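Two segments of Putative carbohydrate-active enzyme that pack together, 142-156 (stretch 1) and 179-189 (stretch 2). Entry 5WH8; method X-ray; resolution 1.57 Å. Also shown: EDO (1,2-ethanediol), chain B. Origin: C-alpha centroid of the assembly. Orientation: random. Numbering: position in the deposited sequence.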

# COMPACT_ATOMS: atom_id res chain seq x y z
N VAL A 142 8.42 -1.68 -7.57
CA VAL A 142 6.99 -1.93 -7.43
C VAL A 142 6.66 -3.12 -6.51
O VAL A 142 7.42 -4.10 -6.40
CB VAL A 142 6.30 -2.19 -8.80
CG1 VAL A 142 6.37 -0.94 -9.68
CG2 VAL A 142 6.89 -3.40 -9.53
N LEU A 143 5.52 -3.01 -5.84
CA LEU A 143 4.91 -4.12 -5.09
C LEU A 143 3.48 -4.26 -5.59
O LEU A 143 2.85 -3.26 -5.92
CB LEU A 143 4.90 -3.89 -3.58
CG LEU A 143 6.27 -3.77 -2.89
CD1 LEU A 143 6.80 -2.36 -3.02
CD2 LEU A 143 6.19 -4.13 -1.41
N TYR A 144 2.96 -5.49 -5.64
CA TYR A 144 1.63 -5.76 -6.21
C TYR A 144 0.62 -6.13 -5.11
O TYR A 144 0.70 -7.20 -4.50
CB TYR A 144 1.75 -6.91 -7.26
CG TYR A 144 2.73 -6.65 -8.42
CD1 TYR A 144 2.80 -5.40 -9.05
CD2 TYR A 144 3.54 -7.68 -8.91
CE1 TYR A 144 3.65 -5.20 -10.13
CE2 TYR A 144 4.39 -7.48 -9.96
CZ TYR A 144 4.45 -6.24 -10.57
OH TYR A 144 5.29 -6.05 -11.64
N GLU A 145 -0.34 -5.23 -4.84
CA GLU A 145 -1.38 -5.46 -3.84
C GLU A 145 -2.65 -5.90 -4.59
O GLU A 145 -3.36 -5.07 -5.16
CB GLU A 145 -1.61 -4.19 -3.00
CG GLU A 145 -2.68 -4.34 -1.91
CD GLU A 145 -2.81 -3.14 -0.99
OE1 GLU A 145 -2.16 -2.10 -1.25
OE2 GLU A 145 -3.59 -3.22 -0.01
N ILE A 146 -2.92 -7.21 -4.60
CA ILE A 146 -3.84 -7.80 -5.56
C ILE A 146 -5.35 -7.66 -5.19
O ILE A 146 -6.20 -7.85 -6.08
CB ILE A 146 -3.47 -9.32 -5.82
CG1 ILE A 146 -3.41 -10.12 -4.51
CG2 ILE A 146 -2.15 -9.41 -6.59
CD1 ILE A 146 -3.39 -11.67 -4.73
N CYS A 147 -5.67 -7.34 -3.93
CA CYS A 147 -7.07 -7.09 -3.50
C CYS A 147 -7.15 -6.38 -2.13
O CYS A 147 -7.16 -7.01 -1.09
CB CYS A 147 -7.89 -8.40 -3.44
SG CYS A 147 -7.14 -9.77 -2.51
N ASN A 148 -7.26 -5.06 -2.18
CA ASN A 148 -7.30 -4.19 -0.98
C ASN A 148 -7.98 -4.76 0.30
O ASN A 148 -7.29 -5.07 1.30
CB ASN A 148 -8.00 -2.89 -1.40
CG ASN A 148 -8.31 -1.96 -0.24
OD1 ASN A 148 -7.43 -1.63 0.56
ND2 ASN A 148 -9.56 -1.51 -0.15
N GLU A 149 -9.31 -4.82 0.28
CA GLU A 149 -10.11 -5.23 1.46
C GLU A 149 -11.25 -6.18 1.09
O GLU A 149 -12.39 -5.74 0.87
CB GLU A 149 -10.71 -4.01 2.18
CG GLU A 149 -9.66 -3.25 3.00
CD GLU A 149 -10.21 -2.05 3.72
OE1 GLU A 149 -11.43 -1.76 3.62
OE2 GLU A 149 -9.44 -1.36 4.43
N PRO A 150 -10.95 -7.49 1.01
CA PRO A 150 -12.04 -8.47 0.94
C PRO A 150 -12.99 -8.25 2.11
O PRO A 150 -12.53 -7.97 3.21
CB PRO A 150 -11.30 -9.82 1.04
CG PRO A 150 -9.92 -9.52 0.55
CD PRO A 150 -9.64 -8.14 1.10
N ASN A 151 -14.29 -8.32 1.88
CA ASN A 151 -15.25 -8.11 2.95
C ASN A 151 -16.62 -8.67 2.58
O ASN A 151 -16.95 -8.86 1.41
CB ASN A 151 -15.36 -6.62 3.31
CG ASN A 151 -16.01 -5.77 2.22
OD1 ASN A 151 -17.23 -5.56 2.21
ND2 ASN A 151 -15.18 -5.26 1.30
N GLY A 152 -17.38 -8.93 3.64
CA GLY A 152 -18.69 -9.56 3.57
C GLY A 152 -18.66 -10.82 4.42
O GLY A 152 -17.62 -11.46 4.55
N PHE A 153 -19.79 -11.20 5.01
CA PHE A 153 -19.82 -12.44 5.78
C PHE A 153 -19.62 -13.66 4.87
O PHE A 153 -19.13 -14.70 5.30
CB PHE A 153 -21.15 -12.58 6.55
CG PHE A 153 -21.27 -13.87 7.32
CD1 PHE A 153 -20.54 -14.08 8.48
CD2 PHE A 153 -22.10 -14.89 6.87
CE1 PHE A 153 -20.64 -15.27 9.18
CE2 PHE A 153 -22.21 -16.09 7.56
CZ PHE A 153 -21.47 -16.28 8.72
N ASP A 154 -19.98 -13.50 3.60
CA ASP A 154 -19.84 -14.57 2.61
C ASP A 154 -18.40 -14.77 2.12
O ASP A 154 -18.12 -15.72 1.40
CB ASP A 154 -20.72 -14.27 1.39
CG ASP A 154 -20.44 -12.90 0.78
OD1 ASP A 154 -20.30 -11.93 1.55
OD2 ASP A 154 -20.36 -12.81 -0.47
N VAL A 155 -17.51 -13.88 2.52
CA VAL A 155 -16.15 -13.88 1.97
C VAL A 155 -15.16 -14.37 3.01
O VAL A 155 -14.73 -13.62 3.88
CB VAL A 155 -15.77 -12.47 1.47
CG1 VAL A 155 -14.37 -12.47 0.87
CG2 VAL A 155 -16.78 -12.03 0.40
N LYS A 156 -14.81 -15.66 2.91
CA LYS A 156 -13.91 -16.31 3.84
C LYS A 156 -12.50 -16.39 3.27
O LYS A 156 -12.28 -16.12 2.08
CB LYS A 156 -14.39 -17.73 4.18
CG LYS A 156 -15.83 -17.83 4.64
CD LYS A 156 -16.04 -17.07 5.92
CE LYS A 156 -17.40 -17.34 6.55
NZ LYS A 156 -17.74 -16.32 7.58
N ILE A 179 7.40 -8.72 -4.90
CA ILE A 179 6.52 -8.97 -3.76
C ILE A 179 5.05 -8.77 -4.12
O ILE A 179 4.67 -7.78 -4.75
CB ILE A 179 6.87 -8.08 -2.56
CG1 ILE A 179 8.31 -8.35 -2.13
CG2 ILE A 179 5.87 -8.30 -1.38
CD1 ILE A 179 8.78 -7.55 -0.95
N ILE A 180 4.24 -9.77 -3.74
CA ILE A 180 2.79 -9.71 -3.84
C ILE A 180 2.23 -9.62 -2.44
O ILE A 180 2.67 -10.35 -1.53
CB ILE A 180 2.22 -10.96 -4.57
CG1 ILE A 180 2.69 -10.94 -6.03
CG2 ILE A 180 0.70 -11.00 -4.50
CD1 ILE A 180 2.42 -12.21 -6.81
N ILE A 181 1.30 -8.67 -2.23
CA ILE A 181 0.67 -8.45 -0.91
C ILE A 181 -0.79 -8.85 -1.06
O ILE A 181 -1.50 -8.29 -1.90
CB ILE A 181 0.75 -6.98 -0.43
CG1 ILE A 181 2.18 -6.43 -0.51
CG2 ILE A 181 0.20 -6.86 1.03
CD1 ILE A 181 2.31 -4.91 -0.29
N CYS A 182 -1.23 -9.80 -0.24
CA CYS A 182 -2.55 -10.41 -0.36
C CYS A 182 -3.49 -9.99 0.75
O CYS A 182 -3.18 -10.21 1.93
CB CYS A 182 -2.43 -11.94 -0.35
SG CYS A 182 -4.01 -12.81 -0.65
N GLY A 183 -4.64 -9.42 0.38
CA GLY A 183 -5.65 -9.00 1.33
C GLY A 183 -6.23 -10.17 2.11
O GLY A 183 -6.07 -11.33 1.70
N THR A 184 -6.88 -9.85 3.23
CA THR A 184 -7.44 -10.88 4.10
C THR A 184 -8.89 -10.53 4.44
O THR A 184 -9.34 -9.40 4.18
CB THR A 184 -6.58 -11.07 5.37
OG1 THR A 184 -6.39 -9.82 6.04
CG2 THR A 184 -5.20 -11.66 4.99
N PRO A 185 -9.67 -11.51 4.93
CA PRO A 185 -11.10 -11.24 5.18
C PRO A 185 -11.38 -10.17 6.26
O PRO A 185 -10.50 -9.78 7.04
CB PRO A 185 -11.65 -12.61 5.62
CG PRO A 185 -10.70 -13.60 5.03
CD PRO A 185 -9.34 -12.94 5.09
N THR A 186 -12.63 -9.73 6.27
CA THR A 186 -13.14 -8.71 7.19
C THR A 186 -12.30 -7.41 7.08
O THR A 186 -11.75 -6.88 8.05
CB THR A 186 -13.21 -9.24 8.63
OG1 THR A 186 -13.86 -10.53 8.65
CG2 THR A 186 -14.01 -8.29 9.51
N TRP A 187 -12.23 -6.90 5.85
CA TRP A 187 -11.52 -5.66 5.53
C TRP A 187 -10.05 -5.74 5.94
O TRP A 187 -9.49 -4.81 6.54
CB TRP A 187 -12.19 -4.44 6.19
CG TRP A 187 -13.61 -4.17 5.71
CD1 TRP A 187 -13.99 -3.48 4.58
CD2 TRP A 187 -14.82 -4.60 6.34
NE1 TRP A 187 -15.36 -3.45 4.48
CE2 TRP A 187 -15.90 -4.12 5.55
CE3 TRP A 187 -15.11 -5.31 7.50
CZ2 TRP A 187 -17.22 -4.36 5.88
CZ3 TRP A 187 -16.44 -5.54 7.82
CH2 TRP A 187 -17.47 -5.05 7.01
N SER A 188 -9.44 -6.86 5.54
CA SER A 188 -8.03 -7.17 5.83
C SER A 188 -7.72 -7.08 7.33
O SER A 188 -6.72 -6.48 7.76
CB SER A 188 -7.08 -6.29 4.99
OG SER A 188 -7.11 -6.74 3.65
N GLN A 189 -8.57 -7.75 8.11
CA GLN A 189 -8.32 -7.98 9.53
C GLN A 189 -7.90 -9.42 9.83
O GLN A 189 -7.12 -9.64 10.75
CB GLN A 189 -9.56 -7.64 10.36
CG GLN A 189 -9.88 -6.13 10.35
CD GLN A 189 -11.23 -5.78 10.94
OE1 GLN A 189 -11.79 -6.54 11.74
NE2 GLN A 189 -11.78 -4.67 10.51
C1 EDO B . 9.90 -5.70 -4.75
O1 EDO B . 8.53 -6.04 -4.92
C2 EDO B . 9.99 -4.31 -4.14
O2 EDO B . 11.35 -3.93 -4.12
O HOH W 1 -4.08 -7.46 -1.63
O HOH W 2 -17.33 -2.36 2.43
O HOH W 3 -14.75 -10.98 4.59

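The two segments meet first as neighbouring parallel strands and then, from Ile146 and Gly183 onward, through less regular backbone, where direct hydrogen bonds, the Ser188 hydroxyl and ordered waters serve many of the polar groups. In the strands, Tyr144 uses both its backbone groups: its N donates to Ile179 O (3.0 Å) and its O accepts from Ile181 N (2.8 Å), both nearly linear. Ile181 O then receives Ile146 N at 3.2 Å. At the start of the ladder a 1,2-ethanediol, probably from the crystallisation liquor, fills in: its O1 donates to Val142 O (2.7 Å) and accepts from Ile179 N (2.9 Å).

Buried aliphatic groups pack around this ladder. Leu143 CD2 lies 4.1 Å from Ile181 CD1, while Ile146 CG2 reaches Ile180 CG2 at 3.9 Å. Glu145 projects to the same face of the sheet as Ile181, and its buried carboxylate is satisfied elsewhere in the structure.

Where the strands end, water 1 takes over, donating to Ile181 O (2.7 Å) and accepting from Cys147 N (2.8 Å) and, weakly, from Gly183 N (2.9 Å). Gly183 suits its place because a CB there would point toward stretch 1 and clash with Cys147 O and Pro150 CD.

Ser188 OG ties the loops together, donating to Asn148 O (2.9 Å) while accepting from Thr184 N (3.1 Å). Pro150, which lacks an amide hydrogen, contributes its O as acceptor for Trp187 N (2.9 Å). The Trp187 indole covers Asn151, whose CB sits 3.4 Å from the centroid of the five-membered ring, over its face. The Asn151 amide remains satisfied: ND2 donates to Glu149 O (2.9 Å), and OD1 accepts from water 2 (3.2 Å), which in turn accepts from Trp187 NE1 (3.0 Å). Water 3 completes the junction, accepting from Thr186 N (3.0 Å) and donating to Gly152 O (2.9 Å) and Val155 O (2.7 Å).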